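Local coordinates for protein peptidoglycan-N-acetylmuramic acid deacetylase PdaA (Bacillus subtilis, PDB 1NY1) that removes the acetyl group from N-acetylmuramic acid residues of peptidoglycan, a step toward the muramic delta-lactam of the spore cortex, and is required for germination, at residues Asn7-Lys11 and Phe163-Ala167; Lys179-Tyr183 and Glu207-Ala212. All coordinates share one frame; numbering follows the deposited sequence.

Contact 1 of 2, residues Asn7-Lys11 and Phe163-Ala167; sequences NWGFK and FWSVA
Trp8 is the hub of a four-ring aromatic cluster, gripped by Phe163 over one face and by Trp164 at an edge. Its six-membered ring and the Phe163 ring form an offset stack, centroids 4.3 Å apart and planes nearly parallel. Phe163 CB adds a CH-pi contact, sitting 3.7 Å from the centroid of the Trp8 five-membered ring and almost on its normal. Against Trp164 the indole turns an edge instead: Trp8 CD1 points into the Trp164 face, 3.6 Å from Trp164 CE2, with the planes at 71° in a T-shaped pair. With CG anti to the backbone N (chi1 -173°), the Trp8 indole is carried toward 163-167, where Trp8 NE1 donates to Trp164 O at 3.1 Å. That bond lies in the carbonyl plane on a lone pair, with an N-H...O angle of 156° and the oxygen slightly out of the indole plane, so the buried indole N-H is satisfied and the ring's rotation is pinned. Phe10 continues the cluster along the loop: its CE2 lies 3.7 Å from Trp164 CD1, while Phe10 CE1 comes 3.2 Å from Ser165 O. The cluster fastens the N-terminal loop close to the active site, Trp164 lying about 6 Å, side chain to side chain, from Asp50, the probable proton acceptor. Ile29 of helix 23-31 and Phe146 of strand 145-146 pack around Trp8 and Phe163, and strand 194-198 borders Trp164 to Val166.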
loop_
_atom_site.group_PDB
_atom_site.type_symbol
_atom_site.label_atom_id
_atom_site.label_comp_id
_atom_site.label_asym_id
_atom_site.label_seq_id
_atom_site.Cartn_x
_atom_site.Cartn_y
_atom_site.Cartn_z
ATOM N N ASN A 7 7.518 -13.114 -6.308
ATOM C CA ASN A 7 7.148 -11.745 -6.650
ATOM C C ASN A 7 5.626 -11.663 -6.673
ATOM O O ASN A 7 4.969 -12.428 -7.380
ATOM C CB ASN A 7 7.706 -11.337 -8.022
ATOM C CG ASN A 7 9.223 -11.211 -8.032
ATOM O OD1 ASN A 7 9.795 -10.560 -8.905
ATOM N ND2 ASN A 7 9.882 -11.844 -7.069
ATOM N N TRP A 8 5.061 -10.750 -5.892
ATOM C CA TRP A 8 3.614 -10.621 -5.868
ATOM C C TRP A 8 3.102 -10.200 -7.238
ATOM O O TRP A 8 3.457 -9.137 -7.744
ATOM C CB TRP A 8 3.161 -9.603 -4.823
ATOM C CG TRP A 8 1.682 -9.609 -4.695
ATOM C CD1 TRP A 8 0.806 -8.662 -5.143
ATOM C CD2 TRP A 8 0.888 -10.678 -4.181
ATOM N NE1 TRP A 8 -0.489 -9.081 -4.945
ATOM C CE2 TRP A 8 -0.464 -10.318 -4.354
ATOM C CE3 TRP A 8 1.191 -11.915 -3.592
ATOM C CZ2 TRP A 8 -1.515 -11.149 -3.958
ATOM C CZ3 TRP A 8 0.146 -12.742 -3.200
ATOM C CH2 TRP A 8 -1.190 -12.354 -3.385
ATOM N N GLY A 9 2.267 -11.050 -7.826
ATOM C CA GLY A 9 1.698 -10.787 -9.136
ATOM C C GLY A 9 0.369 -11.507 -9.239
ATOM O O GLY A 9 0.105 -12.436 -8.475
ATOM N N PHE A 10 -0.473 -11.092 -10.175
ATOM C CA PHE A 10 -1.781 -11.712 -10.329
ATOM C C PHE A 10 -2.436 -11.205 -11.606
ATOM O O PHE A 10 -2.137 -10.100 -12.073
ATOM C CB PHE A 10 -2.669 -11.335 -9.139
ATOM C CG PHE A 10 -2.867 -9.852 -9.000
ATOM C CD1 PHE A 10 -3.888 -9.203 -9.691
ATOM C CD2 PHE A 10 -1.966 -9.090 -8.266
ATOM C CE1 PHE A 10 -4.000 -7.814 -9.662
ATOM C CE2 PHE A 10 -2.065 -7.702 -8.230
ATOM C CZ PHE A 10 -3.085 -7.063 -8.930
ATOM N N LYS A 11 -3.328 -12.012 -12.167
ATOM C CA LYS A 11 -4.051 -11.614 -13.367
ATOM C C LYS A 11 -4.917 -10.445 -12.927
ATOM O O LYS A 11 -5.584 -10.519 -11.897
ATOM C CB LYS A 11 -4.946 -12.751 -13.860
ATOM C CG LYS A 11 -4.200 -14.019 -14.213
ATOM C CD LYS A 11 -4.010 -14.155 -15.714
ATOM C CE LYS A 11 -5.332 -14.452 -16.420
ATOM N NZ LYS A 11 -5.917 -15.770 -16.022
ATOM N N PHE A 163 -0.516 -6.825 0.602
ATOM C CA PHE A 163 -0.232 -6.820 -0.826
ATOM C C PHE A 163 -1.247 -5.917 -1.513
ATOM O O PHE A 163 -1.646 -4.899 -0.946
ATOM C CB PHE A 163 -0.280 -8.246 -1.380
ATOM C CG PHE A 163 0.859 -9.101 -0.909
ATOM C CD1 PHE A 163 2.159 -8.815 -1.302
ATOM C CD2 PHE A 163 0.641 -10.158 -0.037
ATOM C CE1 PHE A 163 3.233 -9.569 -0.830
ATOM C CE2 PHE A 163 1.706 -10.919 0.442
ATOM C CZ PHE A 163 3.001 -10.623 0.045
ATOM N N TRP A 164 -1.669 -6.266 -2.723
ATOM C CA TRP A 164 -2.631 -5.427 -3.426
ATOM C C TRP A 164 -3.382 -6.196 -4.496
ATOM O O TRP A 164 -2.994 -7.309 -4.866
ATOM C CB TRP A 164 -1.922 -4.211 -4.046
ATOM C CG TRP A 164 -0.854 -4.558 -5.043
ATOM C CD1 TRP A 164 -0.991 -4.657 -6.399
ATOM C CD2 TRP A 164 0.508 -4.901 -4.750
ATOM N NE1 TRP A 164 0.206 -5.044 -6.972
ATOM C CE2 TRP A 164 1.140 -5.201 -5.981
ATOM C CE3 TRP A 164 1.256 -4.983 -3.566
ATOM C CZ2 TRP A 164 2.484 -5.582 -6.060
ATOM C CZ3 TRP A 164 2.595 -5.361 -3.643
ATOM C CH2 TRP A 164 3.194 -5.657 -4.885
ATOM N N SER A 165 -4.469 -5.601 -4.982
ATOM C CA SER A 165 -5.287 -6.230 -6.014
ATOM C C SER A 165 -5.410 -5.329 -7.249
ATOM O O SER A 165 -5.940 -5.754 -8.275
ATOM C CB SER A 165 -6.679 -6.548 -5.463
ATOM O OG SER A 165 -7.426 -5.361 -5.279
ATOM N N VAL A 166 -4.931 -4.089 -7.137
ATOM C CA VAL A 166 -4.950 -3.134 -8.250
ATOM C C VAL A 166 -3.658 -2.333 -8.277
ATOM O O VAL A 166 -3.237 -1.774 -7.263
ATOM C CB VAL A 166 -6.100 -2.090 -8.155
ATOM C CG1 VAL A 166 -5.942 -1.037 -9.266
ATOM C CG2 VAL A 166 -7.450 -2.767 -8.262
ATOM N N ALA A 167 -3.039 -2.264 -9.447
ATOM C CA ALA A 167 -1.809 -1.500 -9.611
ATOM C C ALA A 167 -1.572 -1.311 -11.095
ATOM O O ALA A 167 -2.020 -2.115 -11.908
ATOM C CB ALA A 167 -0.631 -2.241 -8.979
#

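Contact 2 of 2, residues Lys179-Tyr183 and Glu207-Ala212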
loop_
_atom_site.group_PDB
_atom_site.type_symbol
_atom_site.label_atom_id
_atom_site.label_comp_id
_atom_site.label_asym_id
_atom_site.label_seq_id
_atom_site.Cartn_x
_atom_site.Cartn_y
_atom_site.Cartn_z
ATOM N N LYS A 179 -3.073 12.171 -16.743
ATOM C CA LYS A 179 -4.252 11.910 -15.936
ATOM C C LYS A 179 -5.170 10.818 -16.461
ATOM O O LYS A 179 -5.562 9.924 -15.714
ATOM C CB LYS A 179 -5.063 13.193 -15.764
ATOM C CG LYS A 179 -6.126 13.065 -14.695
ATOM C CD LYS A 179 -6.991 14.306 -14.575
ATOM C CE LYS A 179 -7.988 14.413 -15.715
ATOM N NZ LYS A 179 -9.021 15.459 -15.427
ATOM N N LYS A 180 -5.523 10.892 -17.739
ATOM C CA LYS A 180 -6.417 9.901 -18.311
ATOM C C LYS A 180 -5.914 8.468 -18.152
ATOM O O LYS A 180 -6.690 7.575 -17.817
ATOM C CB LYS A 180 -6.674 10.220 -19.787
ATOM C CG LYS A 180 -7.594 9.238 -20.496
ATOM C CD LYS A 180 -7.818 9.660 -21.940
ATOM C CE LYS A 180 -8.451 8.546 -22.756
ATOM N NZ LYS A 180 -9.731 8.078 -22.166
ATOM N N TYR A 181 -4.622 8.241 -18.376
ATOM C CA TYR A 181 -4.073 6.892 -18.254
ATOM C C TYR A 181 -4.331 6.289 -16.873
ATOM O O TYR A 181 -4.814 5.159 -16.755
ATOM C CB TYR A 181 -2.566 6.892 -18.517
ATOM C CG TYR A 181 -1.964 5.506 -18.540
ATOM C CD1 TYR A 181 -2.095 4.694 -19.666
ATOM C CD2 TYR A 181 -1.292 4.992 -17.432
ATOM C CE1 TYR A 181 -1.573 3.403 -19.691
ATOM C CE2 TYR A 181 -0.767 3.697 -17.446
ATOM C CZ TYR A 181 -0.912 2.911 -18.580
ATOM O OH TYR A 181 -0.401 1.631 -18.609
ATOM N N ALA A 182 -4.004 7.049 -15.832
ATOM C CA ALA A 182 -4.181 6.599 -14.449
ATOM C C ALA A 182 -5.649 6.477 -14.073
ATOM O O ALA A 182 -6.065 5.497 -13.454
ATOM C CB ALA A 182 -3.487 7.575 -13.493
ATOM N N TYR A 183 -6.423 7.495 -14.431
ATOM C CA TYR A 183 -7.846 7.502 -14.136
ATOM C C TYR A 183 -8.526 6.278 -14.751
ATOM O O TYR A 183 -9.242 5.550 -14.066
ATOM C CB TYR A 183 -8.480 8.790 -14.665
ATOM C CG TYR A 183 -9.989 8.782 -14.646
ATOM C CD1 TYR A 183 -10.715 8.340 -15.754
ATOM C CD2 TYR A 183 -10.693 9.190 -13.514
ATOM C CE1 TYR A 183 -12.105 8.304 -15.735
ATOM C CE2 TYR A 183 -12.087 9.153 -13.484
ATOM C CZ TYR A 183 -12.783 8.712 -14.594
ATOM O OH TYR A 183 -14.160 8.678 -14.569
ATOM N N GLU A 207 -4.647 14.558 -9.575
ATOM C CA GLU A 207 -5.856 14.930 -10.301
ATOM C C GLU A 207 -6.604 13.669 -10.740
ATOM O O GLU A 207 -7.833 13.617 -10.693
ATOM C CB GLU A 207 -5.499 15.780 -11.529
ATOM C CG GLU A 207 -5.004 17.210 -11.247
ATOM C CD GLU A 207 -3.623 17.287 -10.591
ATOM O OE1 GLU A 207 -2.855 16.303 -10.642
ATOM O OE2 GLU A 207 -3.297 18.357 -10.037
ATOM N N ALA A 208 -5.864 12.648 -11.170
ATOM C CA ALA A 208 -6.501 11.405 -11.590
ATOM C C ALA A 208 -7.209 10.789 -10.388
ATOM O O ALA A 208 -8.345 10.329 -10.497
ATOM C CB ALA A 208 -5.461 10.429 -12.151
ATOM N N LEU A 209 -6.543 10.794 -9.234
ATOM C CA LEU A 209 -7.123 10.232 -8.017
ATOM C C LEU A 209 -8.377 11.004 -7.604
ATOM O O LEU A 209 -9.374 10.414 -7.175
ATOM C CB LEU A 209 -6.105 10.261 -6.874
ATOM C CG LEU A 209 -6.557 9.709 -5.512
ATOM C CD1 LEU A 209 -6.857 8.213 -5.612
ATOM C CD2 LEU A 209 -5.453 9.948 -4.491
ATOM N N ASP A 210 -8.321 12.325 -7.732
ATOM C CA ASP A 210 -9.456 13.176 -7.388
ATOM C C ASP A 210 -10.675 12.738 -8.221
ATOM O O ASP A 210 -11.757 12.503 -7.677
ATOM C CB ASP A 210 -9.091 14.640 -7.670
ATOM C CG ASP A 210 -10.106 15.630 -7.125
ATOM O OD1 ASP A 210 -11.120 15.219 -6.506
ATOM O OD2 ASP A 210 -9.876 16.840 -7.320
ATOM N N ASP A 211 -10.490 12.613 -9.534
ATOM C CA ASP A 211 -11.572 12.201 -10.433
ATOM C C ASP A 211 -12.040 10.777 -10.164
ATOM O O ASP A 211 -13.236 10.484 -10.202
ATOM C CB ASP A 211 -11.131 12.298 -11.898
ATOM C CG ASP A 211 -10.878 13.728 -12.347
ATOM O OD1 ASP A 211 -11.123 14.662 -11.556
ATOM O OD2 ASP A 211 -10.433 13.913 -13.498
ATOM N N ALA A 212 -11.088 9.888 -9.904
ATOM C CA ALA A 212 -11.399 8.489 -9.640
ATOM C C ALA A 212 -12.257 8.330 -8.392
ATOM O O ALA A 212 -13.241 7.598 -8.403
ATOM C CB ALA A 212 -10.109 7.683 -9.498
#
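Helices 179-183 and 207-212 cross at -46° with their axes 8.5 Å apart, and the backbones come nearest at Tyr183 and Ala208, whose CA atoms are 4.9 Å apart. Small residues permit this approach: Ala182 CB meets Ala208 CB at 3.7 Å. Lys179 lies across the start of the second segment, CG packed 3.5 Å from Ala208 CA and CD against Glu207 CB. A bend at chi3 (75°) then turns the chain toward Asp211, where Lys179 NZ forms a salt bridge to Asp211 OD2 at 2.8 Å, meeting the oxygen nearly along its C-O axis. With the lysine chain cut back to alanine, Asp211 would probably lose its cross-helix charge partner and Ala208 its apolar cover. Tyr183 extends its ring alongside the second helix. Its CD2 touches Asp211 CB at 3.5 Å, and the ring edge faces Ala208 O and Ala212 N, already hydrogen-bonded to each other within the helix. Ring and Asp211 carboxylate planes stand 78° apart, and the phenol OH bonds onward to Asp215. The contact packs neighbouring helices of the NodB-homology fold, a distorted beta/alpha barrel; Ala182 lies about 5 Å, side chain to side chain, from Asp170, which probably raises the pKa of the active-site histidine. Glu207 reaches away to Lys60 of helix 58-67, Leu209 packs on strand 44-51, and Met186 of helix 179-188 extends the apolar seam along Ala208 and Ala212.

In the fold
From the N terminus, the chain leaves strand 6-7 through the 7-11 loop and runs through strands 44-51, 73-76 and 97-100 and their intervening helices before 163-167 returns to close contact 1, a loop of 151 residues. Contact 2 follows in series, closing a short loop of 23 residues; the two neither nest nor cross. Contact 1 ties the N-terminal loop to the segment after strand 160-161, whereas contact 2 joins helix 179-188 to helix 205-219, which packs against strand 44-51 of the parallel sheet. Their centres are 20 Å apart and they do not touch, but strand 194-198, within the loop that contact 2 closes, links the two.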